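Local coordinates for Sensory/regulatory protein rpfC (Xanthomonas campestris pv. campestris, PDB 3M6M) that probably acts as a sensor histidine kinase in DSF quorum sensing and, through its receiver domain, binds the RpfF protein, at residues M15-D21 and H39-N45; D60-L66 and T91-S97. One frame throughout, in Å; residues are numbered along the deposited sequence.

Contact 1: M15-D21 and H39-N45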
# COMPACT_ATOMS: atom_id res chain seq x y z
N MET D 15 -34.81 -23.40 -26.95
CA MET D 15 -33.70 -22.41 -26.82
C MET D 15 -32.94 -22.24 -28.13
O MET D 15 -32.84 -23.17 -28.94
CB MET D 15 -32.73 -22.83 -25.71
CG MET D 15 -33.30 -22.73 -24.31
SD MET D 15 -32.06 -23.02 -23.03
CE MET D 15 -33.08 -22.94 -21.57
N ARG D 16 -32.40 -21.04 -28.33
CA ARG D 16 -31.57 -20.73 -29.50
C ARG D 16 -30.10 -20.88 -29.12
O ARG D 16 -29.59 -20.14 -28.27
CB ARG D 16 -31.88 -19.32 -30.01
CG ARG D 16 -31.83 -19.18 -31.53
CD ARG D 16 -32.68 -18.01 -31.99
NE ARG D 16 -32.80 -17.96 -33.45
CZ ARG D 16 -32.12 -17.13 -34.24
NH1 ARG D 16 -31.26 -16.26 -33.73
NH2 ARG D 16 -32.30 -17.17 -35.55
N MET D 17 -29.43 -21.85 -29.74
CA MET D 17 -28.08 -22.23 -29.34
C MET D 17 -27.01 -21.87 -30.36
O MET D 17 -27.20 -22.03 -31.57
CB MET D 17 -28.01 -23.73 -29.04
CG MET D 17 -28.75 -24.15 -27.78
SD MET D 17 -27.95 -23.56 -26.29
CE MET D 17 -29.20 -23.94 -25.08
N LEU D 18 -25.88 -21.38 -29.85
CA LEU D 18 -24.71 -21.08 -30.68
C LEU D 18 -23.52 -21.90 -30.19
O LEU D 18 -23.17 -21.86 -29.01
CB LEU D 18 -24.40 -19.58 -30.65
CG LEU D 18 -23.32 -19.02 -31.58
CD1 LEU D 18 -23.53 -19.41 -33.04
CD2 LEU D 18 -23.27 -17.51 -31.44
N VAL D 19 -22.93 -22.66 -31.11
CA VAL D 19 -21.86 -23.60 -30.77
C VAL D 19 -20.59 -23.29 -31.55
O VAL D 19 -20.64 -23.06 -32.76
CB VAL D 19 -22.29 -25.07 -31.02
CG1 VAL D 19 -21.18 -26.04 -30.63
CG2 VAL D 19 -23.56 -25.40 -30.24
N ALA D 20 -19.46 -23.28 -30.85
CA ALA D 20 -18.16 -23.07 -31.49
C ALA D 20 -17.16 -24.18 -31.14
O ALA D 20 -16.88 -24.44 -29.97
CB ALA D 20 -17.59 -21.71 -31.12
N ASP D 21 -16.65 -24.84 -32.18
CA ASP D 21 -15.58 -25.83 -32.05
C ASP D 21 -14.83 -25.91 -33.38
O ASP D 21 -15.45 -25.91 -34.45
CB ASP D 21 -16.14 -27.20 -31.67
CG ASP D 21 -15.07 -28.16 -31.20
OD1 ASP D 21 -14.19 -28.53 -32.02
OD2 ASP D 21 -15.11 -28.57 -30.02
N HIS D 39 -33.70 -28.01 -29.29
CA HIS D 39 -33.23 -26.63 -29.45
C HIS D 39 -32.77 -26.36 -30.88
O HIS D 39 -32.35 -27.27 -31.59
CB HIS D 39 -32.08 -26.35 -28.48
CG HIS D 39 -32.36 -26.72 -27.05
ND1 HIS D 39 -31.66 -27.71 -26.39
CD2 HIS D 39 -33.25 -26.22 -26.16
CE1 HIS D 39 -32.12 -27.82 -25.16
NE2 HIS D 39 -33.08 -26.92 -24.99
N LYS D 40 -32.86 -25.09 -31.29
CA LYS D 40 -32.32 -24.64 -32.57
C LYS D 40 -30.82 -24.36 -32.40
O LYS D 40 -30.39 -23.78 -31.39
CB LYS D 40 -33.06 -23.39 -33.06
CG LYS D 40 -32.85 -23.04 -34.54
CD LYS D 40 -31.69 -22.08 -34.75
CE LYS D 40 -31.52 -21.71 -36.22
NZ LYS D 40 -30.34 -20.81 -36.42
N VAL D 41 -30.03 -24.77 -33.39
CA VAL D 41 -28.57 -24.70 -33.30
C VAL D 41 -27.93 -23.96 -34.47
O VAL D 41 -28.41 -24.05 -35.61
CB VAL D 41 -27.93 -26.12 -33.24
CG1 VAL D 41 -26.67 -26.11 -32.39
CG2 VAL D 41 -28.91 -27.16 -32.71
N LEU D 42 -26.86 -23.23 -34.19
CA LEU D 42 -25.94 -22.76 -35.22
C LEU D 42 -24.51 -23.10 -34.79
O LEU D 42 -24.08 -22.74 -33.69
CB LEU D 42 -26.08 -21.25 -35.47
CG LEU D 42 -25.27 -20.69 -36.66
CD1 LEU D 42 -25.95 -20.96 -38.00
CD2 LEU D 42 -25.01 -19.20 -36.49
N CYS D 43 -23.80 -23.80 -35.66
CA CYS D 43 -22.42 -24.20 -35.40
C CYS D 43 -21.45 -23.34 -36.19
O CYS D 43 -21.67 -23.04 -37.36
CB CYS D 43 -22.21 -25.67 -35.72
SG CYS D 43 -23.12 -26.76 -34.63
N VAL D 44 -20.36 -22.95 -35.53
CA VAL D 44 -19.37 -22.08 -36.13
C VAL D 44 -17.95 -22.59 -35.84
O VAL D 44 -17.75 -23.38 -34.91
CB VAL D 44 -19.61 -20.60 -35.72
CG1 VAL D 44 -18.77 -20.19 -34.50
CG2 VAL D 44 -19.38 -19.67 -36.90
N ASN D 45 -16.97 -22.14 -36.63
CA ASN D 45 -15.63 -22.76 -36.63
C ASN D 45 -14.63 -22.25 -35.58
O ASN D 45 -13.62 -22.90 -35.33
CB ASN D 45 -15.01 -22.66 -38.03
CG ASN D 45 -15.65 -23.62 -39.03
OD1 ASN D 45 -15.10 -23.85 -40.11
ND2 ASN D 45 -16.81 -24.18 -38.68

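Contact 2: D60-L66 and T91-S97. With MG (magnesium ion), chain T.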
# COMPACT_ATOMS: atom_id res chain seq x y z
N ASP D 60 -29.81 -17.66 -26.80
CA ASP D 60 -30.13 -17.94 -25.40
C ASP D 60 -28.91 -18.40 -24.60
O ASP D 60 -28.80 -18.12 -23.41
CB ASP D 60 -31.26 -18.97 -25.30
CG ASP D 60 -32.61 -18.38 -25.68
OD1 ASP D 60 -32.92 -17.25 -25.24
OD2 ASP D 60 -33.37 -19.06 -26.40
N ALA D 61 -28.00 -19.11 -25.27
CA ALA D 61 -26.78 -19.62 -24.65
C ALA D 61 -25.72 -19.94 -25.69
O ALA D 61 -26.05 -20.33 -26.82
CB ALA D 61 -27.08 -20.85 -23.79
N VAL D 62 -24.46 -19.78 -25.31
CA VAL D 62 -23.33 -20.08 -26.19
C VAL D 62 -22.48 -21.22 -25.60
O VAL D 62 -22.06 -21.15 -24.45
CB VAL D 62 -22.43 -18.84 -26.43
CG1 VAL D 62 -21.22 -19.19 -27.30
CG2 VAL D 62 -23.23 -17.70 -27.08
N ILE D 63 -22.26 -22.26 -26.40
CA ILE D 63 -21.36 -23.35 -26.03
C ILE D 63 -20.06 -23.21 -26.81
O ILE D 63 -20.05 -23.33 -28.04
CB ILE D 63 -21.98 -24.74 -26.29
CG1 ILE D 63 -23.37 -24.85 -25.66
CG2 ILE D 63 -21.05 -25.84 -25.77
CD1 ILE D 63 -24.15 -26.10 -26.05
N VAL D 64 -18.97 -22.95 -26.10
CA VAL D 64 -17.67 -22.72 -26.73
C VAL D 64 -16.63 -23.79 -26.36
O VAL D 64 -16.56 -24.24 -25.22
CB VAL D 64 -17.13 -21.28 -26.41
CG1 VAL D 64 -16.68 -21.15 -24.96
CG2 VAL D 64 -16.01 -20.90 -27.37
N ASP D 65 -15.85 -24.19 -27.36
CA ASP D 65 -14.70 -25.07 -27.14
C ASP D 65 -13.55 -24.22 -26.61
O ASP D 65 -13.25 -23.15 -27.15
CB ASP D 65 -14.30 -25.75 -28.46
CG ASP D 65 -13.06 -26.63 -28.32
OD1 ASP D 65 -12.87 -27.26 -27.26
OD2 ASP D 65 -12.29 -26.71 -29.30
N LEU D 66 -12.91 -24.70 -25.54
CA LEU D 66 -11.83 -23.95 -24.91
C LEU D 66 -10.62 -23.80 -25.83
O LEU D 66 -10.12 -22.69 -26.01
CB LEU D 66 -11.41 -24.59 -23.58
CG LEU D 66 -10.28 -23.92 -22.78
CD1 LEU D 66 -10.56 -22.45 -22.46
CD2 LEU D 66 -10.01 -24.70 -21.50
N THR D 91 -25.52 -12.69 -22.60
CA THR D 91 -25.89 -14.07 -22.96
C THR D 91 -24.92 -15.08 -22.34
O THR D 91 -23.70 -14.91 -22.44
CB THR D 91 -26.07 -14.26 -24.50
OG1 THR D 91 -25.68 -15.59 -24.88
CG2 THR D 91 -25.25 -13.26 -25.29
N PRO D 92 -25.47 -16.11 -21.67
CA PRO D 92 -24.70 -17.13 -20.94
C PRO D 92 -23.74 -17.91 -21.82
O PRO D 92 -24.08 -18.26 -22.96
CB PRO D 92 -25.79 -18.07 -20.40
CG PRO D 92 -27.02 -17.24 -20.35
CD PRO D 92 -26.92 -16.33 -21.53
N VAL D 93 -22.55 -18.19 -21.29
CA VAL D 93 -21.53 -18.95 -22.02
C VAL D 93 -21.07 -20.15 -21.20
O VAL D 93 -20.65 -20.01 -20.04
CB VAL D 93 -20.31 -18.08 -22.39
CG1 VAL D 93 -19.29 -18.89 -23.19
CG2 VAL D 93 -20.73 -16.85 -23.18
N VAL D 94 -21.16 -21.33 -21.80
CA VAL D 94 -20.64 -22.56 -21.21
C VAL D 94 -19.44 -23.07 -22.02
O VAL D 94 -19.48 -23.12 -23.25
CB VAL D 94 -21.74 -23.66 -21.05
CG1 VAL D 94 -22.65 -23.71 -22.28
CG2 VAL D 94 -21.14 -25.03 -20.76
N VAL D 95 -18.38 -23.45 -21.31
CA VAL D 95 -17.13 -23.88 -21.94
C VAL D 95 -17.02 -25.41 -21.97
O VAL D 95 -17.40 -26.09 -21.02
CB VAL D 95 -15.89 -23.25 -21.25
CG1 VAL D 95 -14.63 -23.49 -22.07
CG2 VAL D 95 -16.10 -21.76 -21.04
N LEU D 96 -16.49 -25.93 -23.08
CA LEU D 96 -16.21 -27.35 -23.24
C LEU D 96 -14.74 -27.58 -23.58
O LEU D 96 -14.18 -26.87 -24.41
CB LEU D 96 -17.07 -27.96 -24.36
CG LEU D 96 -18.56 -28.23 -24.17
CD1 LEU D 96 -19.09 -28.91 -25.42
CD2 LEU D 96 -18.83 -29.09 -22.94
N SER D 97 -14.14 -28.58 -22.94
CA SER D 97 -12.78 -29.03 -23.29
C SER D 97 -12.45 -30.40 -22.72
O SER D 97 -13.11 -30.88 -21.80
CB SER D 97 -11.72 -28.01 -22.83
OG SER D 97 -11.81 -27.77 -21.44
MG MG T . -10.39 -27.89 -29.99

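Contact 1: M15-D21 and H39-N45
In a parallel β-ladder alternate residues point to opposite faces of the sheet, and strands 16-20 and 40-44 of this CheY-like receiver domain follow that rule. They are the two strands of a β-α-β unit whose helix is 24-35. Lys40, His39 and Met17 lose the most surface here. Lys40 is held through its backbone: its N donates to Met15 O (3.0 Å), and its O accepts from Met17 N (2.7 Å). Its aliphatic chain lies on the face bearing Arg16, Leu18 and Leu42, and Lys40 NZ comes to 4.2 Å from Arg16 NH2, two like charges near the sheet edge; the guanidinium also has a long, weak ion pair with Glu57. His39 points toward 15-21, its CB 3.3 Å from Met15 O and 4.1 Å from Met17 CG, while its ring lies obliquely to the Met15 sulfur. Met17, on the face shared with Val19, Val41 and Cys43, packs against Leu34 of helix 24-35. Beyond Met17 the ladder continues through Leu42, Val19 and Val44. Its last rung is also its longest: Asp21 N donates to Val44 O at 3.3 Å.

Contact 2: D60-L66 and T91-S97
Side chains on paired parallel strands can touch the level partner and also a diagonal neighbour, so that bumps on one strand fill the hollows of the other. Strands 61-65 and 93-97 work this way in the central sheet of the receiver domain. Val64, level with Val95, also reaches Val93, its CG1 4.0 Å from Val95 CG2 and 3.9 Å from Val93 CG1. On the opposite face Ile63 meets its level partner Val94 and, diagonally, Leu96: Ile63 CG1 is 3.6 Å from Val94 CG1, and Ile63 CG2 is 3.7 Å from Leu96 CD1. Leu66 CB lies 3.5 Å from Ser97 CB and 3.7 Å from Val95 CG1. At the other end the Pro92 ring packs against the backbone at Asp60, its CD 3.2 Å from Asp60 O. Five backbone hydrogen bonds of 2.7 to 2.9 Å, from Val62 N to Pro92 O through to Leu66 N to Leu96 O, fix this register. They also place Asp65, whose OD2 binds magnesium at 2.3 Å and whose OD1 pairs with Lys119. Helices 47-56 and 73-85 pack on the face of Val62, Val64 and Val93, while strands 16-20 and 115-118 flank the pair within the sheet.

In the fold
Contacts 1 and 2 follow one another along the chain and belong to a single parallel sheet in the order 40-44, 16-20, 61-65, 93-97, 115-118. Their centres are about 9 Å apart, joined by strands 16-20 and 61-65, which are neighbours in it: Leu18 O lies 2.8 Å from Ile63 N and Ala20 O 2.8 Å from Asp65 N, probable hydrogen bonds. Contact 1 brings in the outermost strand 40-44, whereas contact 2 lies close to the centre of the chain. Because all the strands run the same way, their C-terminal ends gather acidic residues: Asp21 of contact 1 and Asp65 of contact 2 both pair with Lys119, while Asp22 and the main-chain O of His67 complete the metal site. As in other receiver domains, Asp65 is probably the phosphoryl acceptor.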